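Local coordinates for protein 273aa long hypothetical dTDP-4-dehydrorhamnose reductase (PDB 2GGS) that binds NADPH and probably reduces dTDP-4-dehydrorhamnose to dTDP-rhamnose, a sugar nucleotide, at residues 90-95 with 141-146; 165-168 with 173-176; 179-184 with 215-220. All coordinates share one frame; numbering follows the deposited sequence.

Contact 1 (90-95 with 141-146); sequences HIVRAG and ALQDDS
Val92 has CG1 anti to its backbone N (chi1 169°) and CG2 beside that N, while the Gln143 chain is bent at chi2. These torsions set Val92 CG1 against Gln143 and Val92 CG2 against Ala141. Gln143 meets Val92 from the opposite direction. The contact belongs to the Rossmann fold. It joins helix 77-97 to the loop that follows helix 129-141 and leads into strand 147-151 of the parallel sheet.

Val92 CG1 lies against the amide end of Gln143, 3.7 Å from Gln143 NE2 and 3.9 Å from Gln143 CD. Val92 CG2 comes to 4.1 Å from Ala141 CA. No hydrogen bond crosses between the segments, so the contact is van der Waals packing. Gln143 NE2 hydrogen-bonds to Phe140 O near the end of the preceding helix. Val92 also touches Ile102 of strand 101-107, and Ala141 touches His104 of the same strand.

Two bonds within segment 141-146 shape it. Residues 143-146 form a type I turn, in which Ser146 N bonds to Gln143 O. Ser146 OG donates to Ala141 O at 2.6 Å, with a C=O...OG angle of 159° and OG tilted 17° from the carbonyl plane.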
ATOM      1  N   HIS A  90     -12.068 -12.074  -7.709  1.00 16.91           N
ATOM      2  CA  HIS A  90     -13.471 -12.022  -7.360  1.00 17.28           C
ATOM      3  C   HIS A  90     -14.000 -10.591  -7.218  1.00 17.46           C
ATOM      4  O   HIS A  90     -15.131 -10.315  -7.538  1.00 17.63           O
ATOM      5  CB  HIS A  90     -13.690 -12.882  -6.112  1.00 17.28           C
ATOM      6  CG  HIS A  90     -13.427 -14.327  -6.373  1.00 18.16           C
ATOM      7  ND1 HIS A  90     -14.373 -15.138  -6.963  1.00 21.64           N
ATOM      8  CD2 HIS A  90     -12.331 -15.102  -6.182  1.00 20.76           C
ATOM      9  CE1 HIS A  90     -13.880 -16.360  -7.096  1.00 23.55           C
ATOM     10  NE2 HIS A  90     -12.640 -16.365  -6.651  1.00 22.18           N
ATOM     11  N   ILE A  91     -13.162  -9.675  -6.754  1.00 17.17           N
ATOM     12  CA  ILE A  91     -13.520  -8.279  -6.768  1.00 17.25           C
ATOM     13  C   ILE A  91     -13.777  -7.787  -8.203  1.00 16.72           C
ATOM     14  O   ILE A  91     -14.776  -7.150  -8.475  1.00 16.58           O
ATOM     15  CB  ILE A  91     -12.399  -7.437  -6.105  1.00 16.34           C
ATOM     16  CG1 ILE A  91     -12.354  -7.749  -4.605  1.00 17.07           C
ATOM     17  CG2 ILE A  91     -12.660  -5.954  -6.354  1.00 16.64           C
ATOM     18  CD1 ILE A  91     -11.142  -7.064  -3.896  1.00 17.55           C
ATOM     19  N   VAL A  92     -12.884  -8.134  -9.115  1.00 17.27           N
ATOM     20  CA  VAL A  92     -13.048  -7.766 -10.530  1.00 18.75           C
ATOM     21  C   VAL A  92     -14.339  -8.379 -11.129  1.00 18.42           C
ATOM     22  O   VAL A  92     -15.104  -7.676 -11.792  1.00 19.15           O
ATOM     23  CB  VAL A  92     -11.816  -8.143 -11.340  1.00 18.69           C
ATOM     24  CG1 VAL A  92     -12.087  -8.001 -12.835  1.00 20.80           C
ATOM     25  CG2 VAL A  92     -10.643  -7.235 -10.893  1.00 18.86           C
ATOM     26  N   ARG A  93     -14.576  -9.668 -10.846  1.00 18.78           N
ATOM     27  CA  ARG A  93     -15.746 -10.348 -11.409  1.00 19.50           C
ATOM     28  C   ARG A  93     -17.074  -9.714 -10.971  1.00 19.97           C
ATOM     29  O   ARG A  93     -17.912  -9.339 -11.810  1.00 19.76           O
ATOM     30  CB  ARG A  93     -15.733 -11.836 -11.075  1.00 19.85           C
ATOM     31  CG  ARG A  93     -16.797 -12.569 -11.862  1.00 21.14           C
ATOM     32  CD  ARG A  93     -16.536 -14.037 -11.847  1.00 28.14           C
ATOM     33  NE  ARG A  93     -16.684 -14.608 -10.518  1.00 28.45           N
ATOM     34  CZ  ARG A  93     -16.695 -15.920 -10.292  1.00 31.67           C
ATOM     35  NH1 ARG A  93     -16.573 -16.753 -11.314  1.00 32.85           N
ATOM     36  NH2 ARG A  93     -16.839 -16.408  -9.070  1.00 31.62           N
ATOM     37  N   ALA A  94     -17.256  -9.594  -9.661  1.00 20.30           N
ATOM     38  CA  ALA A  94     -18.428  -8.912  -9.091  1.00 19.95           C
ATOM     39  C   ALA A  94     -18.547  -7.453  -9.488  1.00 21.29           C
ATOM     40  O   ALA A  94     -19.654  -6.976  -9.811  1.00 21.85           O
ATOM     41  CB  ALA A  94     -18.422  -9.060  -7.584  1.00 20.19           C
ATOM     42  N   GLY A  95     -17.420  -6.733  -9.471  1.00 20.05           N
ATOM     43  CA  GLY A  95     -17.371  -5.380  -9.978  1.00 19.24           C
ATOM     44  C   GLY A  95     -17.917  -5.268 -11.398  1.00 19.33           C
ATOM     45  O   GLY A  95     -18.587  -4.295 -11.720  1.00 18.92           O
ATOM     46  N   ALA A 141      -6.169  -7.899 -11.729  1.00 15.47           N
ATOM     47  CA  ALA A 141      -6.734  -6.535 -11.738  1.00 16.37           C
ATOM     48  C   ALA A 141      -6.606  -5.832 -13.094  1.00 17.22           C
ATOM     49  O   ALA A 141      -7.308  -4.844 -13.339  1.00 20.15           O
ATOM     50  CB  ALA A 141      -6.115  -5.700 -10.663  1.00 16.11           C
ATOM     51  N   LEU A 142      -5.749  -6.361 -13.965  1.00 17.88           N
ATOM     52  CA  LEU A 142      -5.493  -5.750 -15.286  1.00 21.09           C
ATOM     53  C   LEU A 142      -6.741  -5.789 -16.142  1.00 21.56           C
ATOM     54  O   LEU A 142      -7.145  -6.858 -16.565  1.00 22.71           O
ATOM     55  CB  LEU A 142      -4.322  -6.447 -16.006  1.00 21.26           C
ATOM     56  CG  LEU A 142      -2.949  -5.938 -15.589  1.00 25.50           C
ATOM     57  CD1 LEU A 142      -1.818  -6.963 -15.855  1.00 27.97           C
ATOM     58  CD2 LEU A 142      -2.660  -4.610 -16.303  1.00 24.95           C
ATOM     59  N   GLN A 143      -7.349  -4.615 -16.363  1.00 22.99           N
ATOM     60  CA  GLN A 143      -8.590  -4.519 -17.126  1.00 24.70           C
ATOM     61  C   GLN A 143      -8.571  -3.218 -17.919  1.00 25.45           C
ATOM     62  O   GLN A 143      -7.978  -2.229 -17.473  1.00 26.08           O
ATOM     63  CB  GLN A 143      -9.839  -4.581 -16.217  1.00 24.56           C
ATOM     64  CG  GLN A 143      -9.945  -5.804 -15.298  1.00 24.30           C
ATOM     65  CD  GLN A 143     -10.100  -7.125 -16.057  1.00 27.51           C
ATOM     66  OE1 GLN A 143     -10.700  -7.173 -17.129  1.00 30.15           O
ATOM     67  NE2 GLN A 143      -9.552  -8.210 -15.492  1.00 24.06           N
ATOM     68  N   ASP A 144      -9.226  -3.202 -19.083  1.00 27.84           N
ATOM     69  CA  ASP A 144      -9.234  -1.987 -19.905  1.00 28.73           C
ATOM     70  C   ASP A 144      -9.662  -0.755 -19.126  1.00 28.26           C
ATOM     71  O   ASP A 144      -9.080   0.321 -19.306  1.00 29.88           O
ATOM     72  CB  ASP A 144     -10.089  -2.171 -21.160  1.00 29.70           C
ATOM     73  CG  ASP A 144      -9.368  -2.971 -22.242  1.00 32.77           C
ATOM     74  OD1 ASP A 144      -9.945  -3.130 -23.338  1.00 39.70           O
ATOM     75  OD2 ASP A 144      -8.218  -3.421 -22.009  1.00 36.74           O
ATOM     76  N   ASP A 145     -10.607  -0.924 -18.205  1.00 27.55           N
ATOM     77  CA  ASP A 145     -11.140   0.192 -17.427  1.00 26.82           C
ATOM     78  C   ASP A 145     -10.844   0.178 -15.908  1.00 24.74           C
ATOM     79  O   ASP A 145     -11.526   0.847 -15.142  1.00 26.63           O
ATOM     80  CB  ASP A 145     -12.651   0.332 -17.674  1.00 28.02           C
ATOM     81  CG  ASP A 145     -13.449  -0.919 -17.275  1.00 32.00           C
ATOM     82  OD1 ASP A 145     -12.870  -1.947 -16.811  1.00 34.57           O
ATOM     83  OD2 ASP A 145     -14.681  -0.874 -17.482  1.00 35.71           O
ATOM     84  N   SER A 146      -9.829  -0.553 -15.469  1.00 23.14           N
ATOM     85  CA  SER A 146      -9.421  -0.508 -14.039  1.00 20.21           C
ATOM     86  C   SER A 146      -8.134   0.311 -13.921  1.00 18.97           C
ATOM     87  O   SER A 146      -7.461   0.539 -14.922  1.00 18.14           O
ATOM     88  CB  SER A 146      -9.153  -1.898 -13.472  1.00 20.93           C
ATOM     89  OG  SER A 146      -7.941  -2.401 -13.974  1.00 20.98           O
TER

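Contact 2 (165-168 with 173-176); sequences YKTL and TVFA
The flat peptide group between Thr173 and Val174 meets Thr167 through its oxygen. Thr167 CG2 lies 3.5 Å from Thr173 O. The other flat group is the Phe175 ring. One of its faces carries Thr173 CG2, 3.6 Å above the plane and offset toward the rim. Thr173 thus makes two contacts: its carbonyl oxygen packs against the methyl of Thr167, and its own methyl lies on the Phe175 ring.

The side chain that meets the helix is Val174. Its CG2 branch touches two residues of segment 165-168, with Thr167 CG2 at 3.7 Å and Leu168 CD2 at 3.5 Å. The pair with Leu168 is tighter than usual van der Waals contact. Leu168 and Val174 meet at about a right angle, and Leu168 CG also lies 3.7 Å from Val174 CG2.

Helix 160-169 thus turns back, through a short loop, onto the strand that follows it. Strand 174-177 pairs in parallel with strand 231-234, and Val174 and Ala176 make backbone bonds to that strand and its approach; Leu168 also touches Val231 there. This small sheet lies apart from the seven-stranded Rossmann sheet, consistent with the C-terminal substrate-binding lobe of extended short-chain dehydrogenases.

The Thr167 torsion separates its polar and apolar branches. At chi1 -60°, OG1 lies beside the backbone N and CG2 is anti to it. CG2 is the branch that meets Thr173 and Val174. The hydroxyl hydrogen-bonds to the carbonyl oxygen of Tyr163, one turn earlier in the helix, a residue whose side chain touches Val174 and whose OH makes a weak hydrogen bond with Phe175 N.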
ATOM      1  N   TYR A 165      11.068   5.316  15.255  1.00 26.31           N
ATOM      2  CA  TYR A 165      10.701   6.269  16.325  1.00 27.57           C
ATOM      3  C   TYR A 165      10.589   5.540  17.657  1.00 28.83           C
ATOM      4  O   TYR A 165      11.191   5.968  18.656  1.00 29.24           O
ATOM      5  CB  TYR A 165       9.391   7.023  16.014  1.00 28.12           C
ATOM      6  CG  TYR A 165       8.983   8.055  17.070  1.00 28.31           C
ATOM      7  CD1 TYR A 165       9.480   9.361  17.046  1.00 27.58           C
ATOM      8  CD2 TYR A 165       8.107   7.714  18.087  1.00 28.25           C
ATOM      9  CE1 TYR A 165       9.105  10.304  18.029  1.00 29.61           C
ATOM     10  CE2 TYR A 165       7.723   8.628  19.059  1.00 28.02           C
ATOM     11  CZ  TYR A 165       8.223   9.917  19.034  1.00 28.79           C
ATOM     12  OH  TYR A 165       7.828  10.798  20.017  1.00 32.04           O
ATOM     13  N   LYS A 166       9.830   4.441  17.665  1.00 29.18           N
ATOM     14  CA  LYS A 166       9.577   3.672  18.903  1.00 30.10           C
ATOM     15  C   LYS A 166      10.846   3.011  19.422  1.00 29.54           C
ATOM     16  O   LYS A 166      11.115   3.062  20.619  1.00 29.93           O
ATOM     17  CB  LYS A 166       8.453   2.628  18.720  1.00 30.76           C
ATOM     18  CG  LYS A 166       7.236   3.158  17.956  1.00 33.31           C
ATOM     19  CD  LYS A 166       5.911   2.491  18.326  1.00 37.58           C
ATOM     20  CE  LYS A 166       4.953   3.511  18.952  1.00 39.10           C
ATOM     21  NZ  LYS A 166       3.512   3.092  18.855  1.00 40.98           N
ATOM     22  N   THR A 167      11.637   2.416  18.531  1.00 29.44           N
ATOM     23  CA  THR A 167      12.880   1.742  18.911  1.00 29.10           C
ATOM     24  C   THR A 167      13.909   2.727  19.502  1.00 29.23           C
ATOM     25  O   THR A 167      14.453   2.474  20.599  1.00 29.59           O
ATOM     26  CB  THR A 167      13.469   0.969  17.714  1.00 28.99           C
ATOM     27  OG1 THR A 167      12.521  -0.013  17.288  1.00 29.31           O
ATOM     28  CG2 THR A 167      14.777   0.272  18.056  1.00 28.30           C
ATOM     29  N   LEU A 168      14.157   3.837  18.793  1.00 28.04           N
ATOM     30  CA  LEU A 168      15.176   4.815  19.220  1.00 27.66           C
ATOM     31  C   LEU A 168      14.796   5.534  20.493  1.00 28.62           C
ATOM     32  O   LEU A 168      15.672   5.836  21.296  1.00 27.92           O
ATOM     33  CB  LEU A 168      15.491   5.857  18.128  1.00 27.07           C
ATOM     34  CG  LEU A 168      16.111   5.355  16.817  1.00 25.44           C
ATOM     35  CD1 LEU A 168      16.423   6.537  15.869  1.00 23.72           C
ATOM     36  CD2 LEU A 168      17.360   4.501  17.047  1.00 21.61           C
ATOM     37  N   THR A 173      18.745  -0.106  19.511  1.00 31.73           N
ATOM     38  CA  THR A 173      19.387  -0.003  18.211  1.00 30.45           C
ATOM     39  C   THR A 173      18.413  -0.353  17.088  1.00 30.01           C
ATOM     40  O   THR A 173      17.692  -1.382  17.154  1.00 29.90           O
ATOM     41  CB  THR A 173      20.643  -0.872  18.143  1.00 31.05           C
ATOM     42  OG1 THR A 173      21.565  -0.419  19.143  1.00 31.70           O
ATOM     43  CG2 THR A 173      21.307  -0.808  16.748  1.00 31.27           C
ATOM     44  N   VAL A 174      18.360   0.541  16.098  1.00 28.64           N
ATOM     45  CA  VAL A 174      17.657   0.305  14.848  1.00 27.08           C
ATOM     46  C   VAL A 174      18.619  -0.280  13.835  1.00 27.28           C
ATOM     47  O   VAL A 174      19.687   0.280  13.574  1.00 27.50           O
ATOM     48  CB  VAL A 174      17.064   1.633  14.257  1.00 26.65           C
ATOM     49  CG1 VAL A 174      16.662   1.429  12.803  1.00 27.02           C
ATOM     50  CG2 VAL A 174      15.870   2.076  15.043  1.00 26.86           C
ATOM     51  N   PHE A 175      18.254  -1.429  13.273  1.00 26.60           N
ATOM     52  CA  PHE A 175      19.009  -2.021  12.180  1.00 26.97           C
ATOM     53  C   PHE A 175      18.387  -1.663  10.833  1.00 26.56           C
ATOM     54  O   PHE A 175      17.300  -2.119  10.491  1.00 27.99           O
ATOM     55  CB  PHE A 175      19.127  -3.536  12.404  1.00 27.33           C
ATOM     56  CG  PHE A 175      19.875  -3.871  13.656  1.00 27.04           C
ATOM     57  CD1 PHE A 175      21.269  -3.852  13.658  1.00 29.10           C
ATOM     58  CD2 PHE A 175      19.203  -4.096  14.842  1.00 27.80           C
ATOM     59  CE1 PHE A 175      21.974  -4.118  14.820  1.00 29.66           C
ATOM     60  CE2 PHE A 175      19.900  -4.361  16.018  1.00 29.34           C
ATOM     61  CZ  PHE A 175      21.288  -4.363  16.005  1.00 28.47           C
ATOM     62  N   ALA A 176      19.056  -0.792  10.092  1.00 24.55           N
ATOM     63  CA  ALA A 176      18.475  -0.249   8.881  1.00 23.98           C
ATOM     64  C   ALA A 176      19.019  -0.973   7.681  1.00 23.22           C
ATOM     65  O   ALA A 176      20.213  -0.952   7.393  1.00 22.84           O
ATOM     66  CB  ALA A 176      18.704   1.291   8.766  1.00 22.53           C
TER

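Contact 3 (179-184 with 215-220); sequences GYYSPI and FELALK
This is a small, buried packing contact between the chain around strand 180-181 and helix 214-224. Tyr181 and Pro183 meet a single residue of the helix, Leu217, and no hydrogen bond crosses between the segments. The CD2 branch of Leu217 does the touching on the helix side. The closest pair joins this methyl to a hydroxyl oxygen: Leu217 CD2 lies 3.3 Å from Tyr181 OH. It is 4.0 Å from Tyr181 CE1. The approach to the ring is oblique, and the two side chains cross at about a right angle. Leu217 CD2 also lies 4.0 Å from Pro183 CG, where the two side chains run past each other in opposite directions.

One face of the Tyr181 ring packs on its own chain. Pro183 CD lies 3.6 Å above the ring plane, over the centre. In Leu217, chi1 of 179° and chi2 of 53° together place CD2 at the phenol end of Tyr181. Phe160, on helix 160-169, touches both Tyr181 and Leu217. Arg214, at the start of helix 214-224, makes a cation-pi contact with Tyr181.

Strand 180-181 pairs antiparallel with strand 212-213, which leads directly into helix 214-224. The Tyr181 side chain is about 6 Å from the bound NADPH. The arrangement fits the cofactor-facing side of the substrate-binding lobe of extended short-chain dehydrogenases.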
ATOM      1  N   GLY A 179      19.452  -0.254   1.547  1.00 21.84           N
ATOM      2  CA  GLY A 179      18.689  -0.226   0.306  1.00 20.57           C
ATOM      3  C   GLY A 179      17.746   0.958   0.316  1.00 19.52           C
ATOM      4  O   GLY A 179      17.610   1.637   1.346  1.00 20.40           O
ATOM      5  N   TYR A 180      17.080   1.169  -0.815  1.00 18.85           N
ATOM      6  CA  TYR A 180      16.340   2.416  -1.124  1.00 18.14           C
ATOM      7  C   TYR A 180      14.895   1.976  -1.231  1.00 18.05           C
ATOM      8  O   TYR A 180      14.620   0.936  -1.852  1.00 18.02           O
ATOM      9  CB  TYR A 180      16.869   3.066  -2.360  1.00 19.02           C
ATOM     10  CG  TYR A 180      18.331   3.456  -2.185  1.00 19.84           C
ATOM     11  CD1 TYR A 180      19.317   2.518  -2.389  1.00 21.24           C
ATOM     12  CD2 TYR A 180      18.691   4.758  -1.815  1.00 22.51           C
ATOM     13  CE1 TYR A 180      20.635   2.826  -2.216  1.00 20.81           C
ATOM     14  CE2 TYR A 180      20.061   5.108  -1.641  1.00 20.60           C
ATOM     15  CZ  TYR A 180      21.011   4.121  -1.857  1.00 20.34           C
ATOM     16  OH  TYR A 180      22.365   4.395  -1.726  1.00 24.85           O
ATOM     17  N   TYR A 181      13.966   2.813  -0.824  1.00 17.83           N
ATOM     18  CA  TYR A 181      12.677   2.921  -1.469  1.00 17.41           C
ATOM     19  C   TYR A 181      12.029   4.296  -1.525  1.00 18.07           C
ATOM     20  O   TYR A 181      12.739   5.303  -1.468  1.00 18.07           O
ATOM     21  CB  TYR A 181      11.813   1.932  -0.593  1.00 17.61           C
ATOM     22  CG  TYR A 181      11.513   2.373   0.872  1.00 18.10           C
ATOM     23  CD1 TYR A 181      12.450   3.107   1.638  1.00 19.38           C
ATOM     24  CD2 TYR A 181      10.316   2.004   1.491  1.00 16.29           C
ATOM     25  CE1 TYR A 181      12.178   3.520   2.942  1.00 20.00           C
ATOM     26  CE2 TYR A 181      10.036   2.380   2.817  1.00 16.68           C
ATOM     27  CZ  TYR A 181      10.965   3.144   3.542  1.00 19.28           C
ATOM     28  OH  TYR A 181      10.651   3.548   4.826  1.00 20.11           O
ATOM     29  N   SER A 182      10.692   4.359  -1.640  1.00 15.84           N
ATOM     30  CA  SER A 182      10.033   5.637  -1.818  1.00 17.56           C
ATOM     31  C   SER A 182       8.821   5.833  -0.856  1.00 15.98           C
ATOM     32  O   SER A 182       7.674   5.890  -1.295  1.00 14.87           O
ATOM     33  CB  SER A 182       9.598   5.817  -3.294  1.00 18.47           C
ATOM     34  OG  SER A 182       8.995   4.657  -3.759  1.00 28.66           O
ATOM     35  N   PRO A 183       9.106   5.991   0.442  1.00 16.25           N
ATOM     36  CA  PRO A 183       8.030   5.957   1.439  1.00 15.99           C
ATOM     37  C   PRO A 183       7.062   7.135   1.271  1.00 16.36           C
ATOM     38  O   PRO A 183       7.492   8.274   1.035  1.00 17.44           O
ATOM     39  CB  PRO A 183       8.786   6.061   2.773  1.00 16.67           C
ATOM     40  CG  PRO A 183      10.107   6.764   2.402  1.00 15.50           C
ATOM     41  CD  PRO A 183      10.438   6.164   1.065  1.00 15.37           C
ATOM     42  N   ILE A 184       5.763   6.864   1.378  1.00 14.03           N
ATOM     43  CA  ILE A 184       4.732   7.879   1.342  1.00 14.55           C
ATOM     44  C   ILE A 184       3.860   7.701   2.573  1.00 14.55           C
ATOM     45  O   ILE A 184       3.577   6.553   2.974  1.00 14.10           O
ATOM     46  CB  ILE A 184       3.906   7.761   0.004  1.00 15.44           C
ATOM     47  CG1 ILE A 184       2.883   8.906  -0.182  1.00 14.54           C
ATOM     48  CG2 ILE A 184       3.260   6.294  -0.136  1.00 13.48           C
ATOM     49  CD1 ILE A 184       2.261   8.909  -1.579  1.00 15.40           C
ATOM     50  N   PHE A 215      18.626   4.011   6.008  1.00 17.13           N
ATOM     51  CA  PHE A 215      19.603   4.589   6.938  1.00 17.88           C
ATOM     52  C   PHE A 215      19.381   6.090   7.056  1.00 16.86           C
ATOM     53  O   PHE A 215      19.250   6.630   8.164  1.00 16.52           O
ATOM     54  CB  PHE A 215      21.021   4.285   6.449  1.00 18.11           C
ATOM     55  CG  PHE A 215      22.120   4.658   7.445  1.00 19.16           C
ATOM     56  CD1 PHE A 215      22.129   4.116   8.729  1.00 18.10           C
ATOM     57  CD2 PHE A 215      23.152   5.504   7.063  1.00 21.28           C
ATOM     58  CE1 PHE A 215      23.139   4.443   9.669  1.00 20.19           C
ATOM     59  CE2 PHE A 215      24.175   5.843   7.981  1.00 19.52           C
ATOM     60  CZ  PHE A 215      24.163   5.284   9.285  1.00 19.57           C
ATOM     61  N   GLU A 216      19.304   6.769   5.917  1.00 17.47           N
ATOM     62  CA  GLU A 216      19.143   8.214   6.003  1.00 18.12           C
ATOM     63  C   GLU A 216      17.799   8.508   6.666  1.00 18.93           C
ATOM     64  O   GLU A 216      17.695   9.401   7.506  1.00 19.16           O
ATOM     65  CB  GLU A 216      19.253   8.914   4.648  1.00 18.46           C
ATOM     66  CG  GLU A 216      19.018  10.426   4.806  1.00 19.29           C
ATOM     67  CD  GLU A 216      18.949  11.234   3.521  1.00 19.32           C
ATOM     68  OE1 GLU A 216      18.691  10.662   2.444  1.00 19.63           O
ATOM     69  OE2 GLU A 216      19.120  12.491   3.622  1.00 22.03           O
ATOM     70  N   LEU A 217      16.764   7.745   6.288  1.00 17.04           N
ATOM     71  CA  LEU A 217      15.435   8.002   6.839  1.00 18.54           C
ATOM     72  C   LEU A 217      15.424   7.867   8.357  1.00 18.49           C
ATOM     73  O   LEU A 217      14.877   8.719   9.054  1.00 17.56           O
ATOM     74  CB  LEU A 217      14.386   7.075   6.201  1.00 17.83           C
ATOM     75  CG  LEU A 217      12.939   7.210   6.690  1.00 19.98           C
ATOM     76  CD1 LEU A 217      12.462   8.653   6.590  1.00 19.75           C
ATOM     77  CD2 LEU A 217      12.047   6.317   5.867  1.00 19.45           C
ATOM     78  N   ALA A 218      16.075   6.813   8.852  1.00 19.04           N
ATOM     79  CA  ALA A 218      16.129   6.521  10.273  1.00 18.32           C
ATOM     80  C   ALA A 218      16.857   7.648  11.017  1.00 19.52           C
ATOM     81  O   ALA A 218      16.385   8.108  12.046  1.00 19.70           O
ATOM     82  CB  ALA A 218      16.813   5.183  10.499  1.00 18.80           C
ATOM     83  N   LEU A 219      17.977   8.101  10.450  1.00 20.56           N
ATOM     84  CA  LEU A 219      18.769   9.174  11.062  1.00 21.78           C
ATOM     85  C   LEU A 219      18.066  10.532  11.001  1.00 22.16           C
ATOM     86  O   LEU A 219      18.223  11.342  11.934  1.00 22.58           O
ATOM     87  CB  LEU A 219      20.158   9.268  10.430  1.00 21.18           C
ATOM     88  CG  LEU A 219      21.137   8.145  10.757  1.00 22.03           C
ATOM     89  CD1 LEU A 219      22.457   8.302  10.009  1.00 24.95           C
ATOM     90  CD2 LEU A 219      21.407   8.067  12.251  1.00 23.68           C
ATOM     91  N   LYS A 220      17.311  10.788   9.923  1.00 22.50           N
ATOM     92  CA  LYS A 220      16.467  11.989   9.849  1.00 23.21           C
ATOM     93  C   LYS A 220      15.474  11.970  10.976  1.00 22.74           C
ATOM     94  O   LYS A 220      15.296  13.017  11.626  1.00 24.41           O
ATOM     95  CB  LYS A 220      15.653  12.125   8.549  1.00 23.29           C
ATOM     96  CG  LYS A 220      16.421  12.552   7.350  1.00 26.55           C
ATOM     97  CD  LYS A 220      15.446  12.785   6.200  1.00 28.94           C
ATOM     98  CE  LYS A 220      14.794  14.156   6.332  1.00 33.05           C
ATOM     99  NZ  LYS A 220      15.869  15.197   6.256  1.00 33.27           N
TER

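Contacts 2 and 3 are neighbours, with centres about 13 Å apart. They touch where Ala176 CB comes to 3.9 Å from Phe215 N. Their strands, 174-177 and 180-181, follow each other in the chain. Contact 1 lies on the opposite side of the chain's centre, about 40 Å from contact 2, centre to centre. It belongs to the main Rossmann sheet and its helices and shares no element with the other two. Contact 3 is buried, while contacts 1 and 2 are only partly so. None has a hydrogen bond between its segments. Contact 1 sets methyls against an amide and the backbone carbon of Ala141. Contact 2 packs branched aliphatic groups and a methyl on a carbonyl oxygen. Contact 3 brings in an aromatic ring.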